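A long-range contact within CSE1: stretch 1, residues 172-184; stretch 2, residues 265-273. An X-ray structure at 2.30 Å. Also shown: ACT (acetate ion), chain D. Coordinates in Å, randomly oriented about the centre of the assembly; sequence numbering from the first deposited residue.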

# COMPACT_ATOMS: atom_id res chain seq x y z
N LEU A 172 0.81 22.56 -4.25
CA LEU A 172 1.04 23.65 -5.19
C LEU A 172 1.38 23.13 -6.57
O LEU A 172 2.17 22.21 -6.71
N LEU A 173 0.80 23.74 -7.60
CA LEU A 173 1.09 23.38 -8.99
C LEU A 173 1.38 24.64 -9.83
O LEU A 173 2.43 24.73 -10.48
N ARG A 174 0.45 25.59 -9.84
CA ARG A 174 0.65 26.85 -10.55
C ARG A 174 1.10 26.67 -12.00
O ARG A 174 2.09 27.23 -12.44
N ARG A 175 0.33 25.87 -12.72
CA ARG A 175 0.60 25.65 -14.14
C ARG A 175 -0.72 25.53 -14.89
O ARG A 175 -1.72 25.00 -14.37
N TYR A 176 -0.71 26.06 -16.11
CA TYR A 176 -1.86 26.01 -17.00
C TYR A 176 -3.19 26.28 -16.29
O TYR A 176 -4.18 25.58 -16.54
N GLY A 177 -3.18 27.30 -15.43
CA GLY A 177 -4.40 27.82 -14.83
C GLY A 177 -4.86 27.11 -13.57
O GLY A 177 -5.95 27.39 -13.07
N VAL A 178 -4.05 26.18 -13.07
CA VAL A 178 -4.41 25.42 -11.88
C VAL A 178 -3.42 25.76 -10.77
O VAL A 178 -2.21 25.52 -10.89
N GLY A 179 -3.93 26.35 -9.70
CA GLY A 179 -3.08 26.77 -8.60
C GLY A 179 -2.59 25.59 -7.78
O GLY A 179 -1.40 25.46 -7.52
N SER A 180 -3.51 24.71 -7.38
CA SER A 180 -3.10 23.54 -6.63
C SER A 180 -3.80 22.28 -7.13
O SER A 180 -4.94 22.31 -7.54
N ALA A 181 -3.07 21.17 -7.10
CA ALA A 181 -3.59 19.89 -7.55
C ALA A 181 -4.10 19.08 -6.37
O ALA A 181 -3.68 19.29 -5.23
N LYS A 182 -5.01 18.16 -6.65
CA LYS A 182 -5.54 17.24 -5.64
C LYS A 182 -4.65 16.01 -5.52
O LYS A 182 -3.80 15.76 -6.38
N ASP A 183 -4.87 15.24 -4.46
CA ASP A 183 -4.25 13.94 -4.26
C ASP A 183 -4.59 13.01 -5.42
O ASP A 183 -5.74 12.95 -5.88
N ALA A 184 -3.58 12.28 -5.89
CA ALA A 184 -3.81 11.16 -6.77
C ALA A 184 -4.56 10.15 -5.92
O ALA A 184 -4.65 10.32 -4.69
N GLY A 265 7.11 17.66 -19.96
CA GLY A 265 6.07 18.67 -19.89
C GLY A 265 5.22 18.24 -18.73
O GLY A 265 5.12 17.04 -18.46
N TYR A 266 4.60 19.20 -18.04
CA TYR A 266 3.90 18.93 -16.79
C TYR A 266 2.76 19.91 -16.56
O TYR A 266 2.93 21.12 -16.73
N GLY A 267 1.59 19.40 -16.18
CA GLY A 267 0.44 20.22 -15.86
C GLY A 267 -0.63 19.45 -15.10
O GLY A 267 -0.41 18.33 -14.68
N PRO A 268 -1.82 20.04 -14.94
CA PRO A 268 -2.95 19.31 -14.33
C PRO A 268 -3.35 18.21 -15.33
O PRO A 268 -3.03 18.41 -16.50
N GLY A 269 -3.98 17.09 -15.01
CA GLY A 269 -4.71 16.78 -13.81
C GLY A 269 -6.17 16.62 -14.23
O GLY A 269 -6.81 17.61 -14.51
N VAL A 270 -6.70 15.41 -14.29
CA VAL A 270 -8.16 15.27 -14.21
C VAL A 270 -8.60 15.40 -12.75
O VAL A 270 -8.07 14.74 -11.85
N GLU A 271 -9.59 16.26 -12.51
CA GLU A 271 -10.08 16.51 -11.15
C GLU A 271 -10.95 15.39 -10.62
O GLU A 271 -11.96 15.07 -11.22
N PRO A 272 -10.58 14.82 -9.47
CA PRO A 272 -11.37 13.76 -8.84
C PRO A 272 -12.62 14.32 -8.17
O PRO A 272 -12.52 15.20 -7.33
N LEU A 273 -13.79 13.84 -8.56
CA LEU A 273 -15.02 14.21 -7.87
C LEU A 273 -15.39 13.11 -6.88
O LEU A 273 -15.14 11.93 -7.13

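A side chain-to-backbone hydrogen bond joins these two stretches: Arg175 NE donates to Tyr266 O at 2.7 Å, with an N-H...O angle of 158°. The strands cross at 106° between their directions, with axes 7.3 Å apart at closest approach, and side chains occupy much of the space between them.

Arg175 points toward the second stretch with chi1 m, chi2 t and chi3 p, a bend that lays the edge of its guanidinium against the Tyr266 carbonyl. Arginine suits this place because its long aliphatic part also packs, Arg175 CD lying 4.1 Å from Tyr266 CD2, while further nitrogens remain for other partners. One of them, Arg175 NH2, donates to the oxygen of water 1 at 2.8 Å. That water also accepts from Tyr266 N at 2.9 Å and lies 2.9 Å from Tyr176 OH in a third hydrogen bond, tying both stretches together.

Tyr176 (chi1 m) follows in the type I' turn from Arg175 to Val178. Its ring edge meets the second stretch, Tyr176 CE2 approaching Tyr266 O to 3.1 Å and Tyr176 CD2 lying 3.9 Å from Gly267 CA. Glycine fits here: a CB on Gly267 would stand only 2.9 Å from Tyr176 CD2 and would also clash with Pro268 CD.

Pro268 is the apolar hub. Its compact ring, C-gamma endo, receives Val178 (chi1 t) at 3.6 Å from Val178 CG2 to Pro268 CG, Leu173 at 4.0 Å from Leu173 CD2 to Pro268 CB, and Tyr176 at 4.1 Å from Tyr176 CB to Pro268 CD. Leu173, with chi1 t and chi2 p, uses its fork well: CD2 reaches the proline, while Leu173 CD1 packs 3.6 Å from Tyr266 CE2. Tyr266 itself (chi1 t) leaves the backbone sideways, and its broad ring offers apolar surface to Leu173. Tyr266 OH makes a weak contact of 3.3 Å with OXT of an acetate, probably from the crystallisation liquor, which lies at the ring edge.

Farther along, a second polar link forms. Lys182 (chi1 m, chi2 m, chi3 t, chi4 m) has its CA-to-CB bond pointing toward the second stretch, where the Glu271 side chain starts sideways but bends nearer through chi1 m and chi2 m. Opposite charges make a long salt bridge, Lys182 NZ to Glu271 OE1 at 3.8 Å. Water 2 adds another link, its oxygen accepting from Lys182 N at 2.8 Å and donating to Glu271 OE2 at 3.0 Å. The aliphatic base of the lysine is useful too: Lys182 CB rests 3.8 Å from Pro272 CG, and the CA-to-CB bond of Pro272 points toward the first stretch.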

# COMPACT_ATOMS: atom_id res chain seq x y z
CB LEU A 172 2.14 24.58 -4.68
CG LEU A 172 1.83 26.05 -4.93
CD1 LEU A 172 0.62 26.49 -4.10
CD2 LEU A 172 3.04 26.93 -4.64
CB LEU A 173 -0.09 22.60 -9.59
CG LEU A 173 0.03 22.27 -11.08
CD1 LEU A 173 1.19 21.31 -11.27
CD2 LEU A 173 -1.26 21.67 -11.64
CB ARG A 174 1.60 27.76 -9.78
CG ARG A 174 0.97 28.25 -8.51
CD ARG A 174 1.89 29.13 -7.69
NE ARG A 174 1.19 29.64 -6.51
CZ ARG A 174 1.79 30.21 -5.47
NH1 ARG A 174 3.11 30.34 -5.46
NH2 ARG A 174 1.07 30.63 -4.44
CB ARG A 175 1.46 24.40 -14.34
CG ARG A 175 2.84 24.48 -13.68
CD ARG A 175 3.64 23.18 -13.84
NE ARG A 175 4.11 22.97 -15.21
CZ ARG A 175 5.27 23.43 -15.67
NH1 ARG A 175 6.09 24.11 -14.88
NH2 ARG A 175 5.62 23.20 -16.93
CB TYR A 176 -1.89 24.69 -17.77
CG TYR A 176 -0.58 24.42 -18.46
CD1 TYR A 176 -0.25 25.07 -19.64
CD2 TYR A 176 0.35 23.54 -17.91
CE1 TYR A 176 0.96 24.86 -20.26
CE2 TYR A 176 1.56 23.30 -18.53
CZ TYR A 176 1.86 23.97 -19.70
OH TYR A 176 3.07 23.76 -20.32
CB VAL A 178 -4.43 23.90 -12.17
CG1 VAL A 178 -4.74 23.10 -10.92
CG2 VAL A 178 -5.47 23.58 -13.28
CB SER A 180 -3.34 23.74 -5.14
OG SER A 180 -4.72 23.70 -4.86
CB ALA A 181 -2.52 19.15 -8.29
CB LYS A 182 -6.96 16.79 -6.03
CG LYS A 182 -7.94 17.93 -6.24
CD LYS A 182 -8.34 18.59 -4.93
CE LYS A 182 -9.25 19.80 -5.17
NZ LYS A 182 -8.53 20.96 -5.81
CB ASP A 183 -4.79 13.27 -2.99
CG ASP A 183 -4.24 13.87 -1.71
OD1 ASP A 183 -3.31 14.70 -1.75
OD2 ASP A 183 -4.73 13.47 -0.64
CB ALA A 184 -2.48 10.60 -7.25
CB TYR A 266 4.90 18.99 -15.63
CG TYR A 266 4.38 18.37 -14.34
CD1 TYR A 266 4.37 16.98 -14.17
CD2 TYR A 266 3.90 19.16 -13.30
CE1 TYR A 266 3.89 16.39 -13.03
CE2 TYR A 266 3.40 18.57 -12.12
CZ TYR A 266 3.40 17.18 -12.01
OH TYR A 266 2.92 16.56 -10.86
CB PRO A 268 -4.01 20.40 -14.22
CG PRO A 268 -3.70 21.30 -15.44
CD PRO A 268 -2.23 21.29 -15.59
CB VAL A 270 -8.70 13.96 -14.81
CG1 VAL A 270 -10.18 13.79 -14.46
CG2 VAL A 270 -8.52 13.95 -16.29
CB GLU A 271 -10.89 17.80 -11.10
CG GLU A 271 -10.07 19.04 -11.27
CD GLU A 271 -9.40 19.44 -9.98
OE1 GLU A 271 -10.08 19.39 -8.94
OE2 GLU A 271 -8.20 19.79 -10.02
CB PRO A 272 -10.41 13.19 -7.78
CG PRO A 272 -9.53 14.36 -7.42
CD PRO A 272 -9.37 15.16 -8.69
CB LEU A 273 -16.16 14.41 -8.86
CG LEU A 273 -15.99 15.57 -9.84
CD1 LEU A 273 -17.20 15.70 -10.77
CD2 LEU A 273 -15.76 16.87 -9.07
C ACT D . 1.92 18.14 -7.31
O ACT D . 1.68 16.89 -7.38
OXT ACT D . 2.46 18.66 -8.33
CH3 ACT D . 1.58 18.95 -6.08
O HOH W 1 4.94 21.78 -19.27
O HOH W 2 -6.06 17.79 -9.22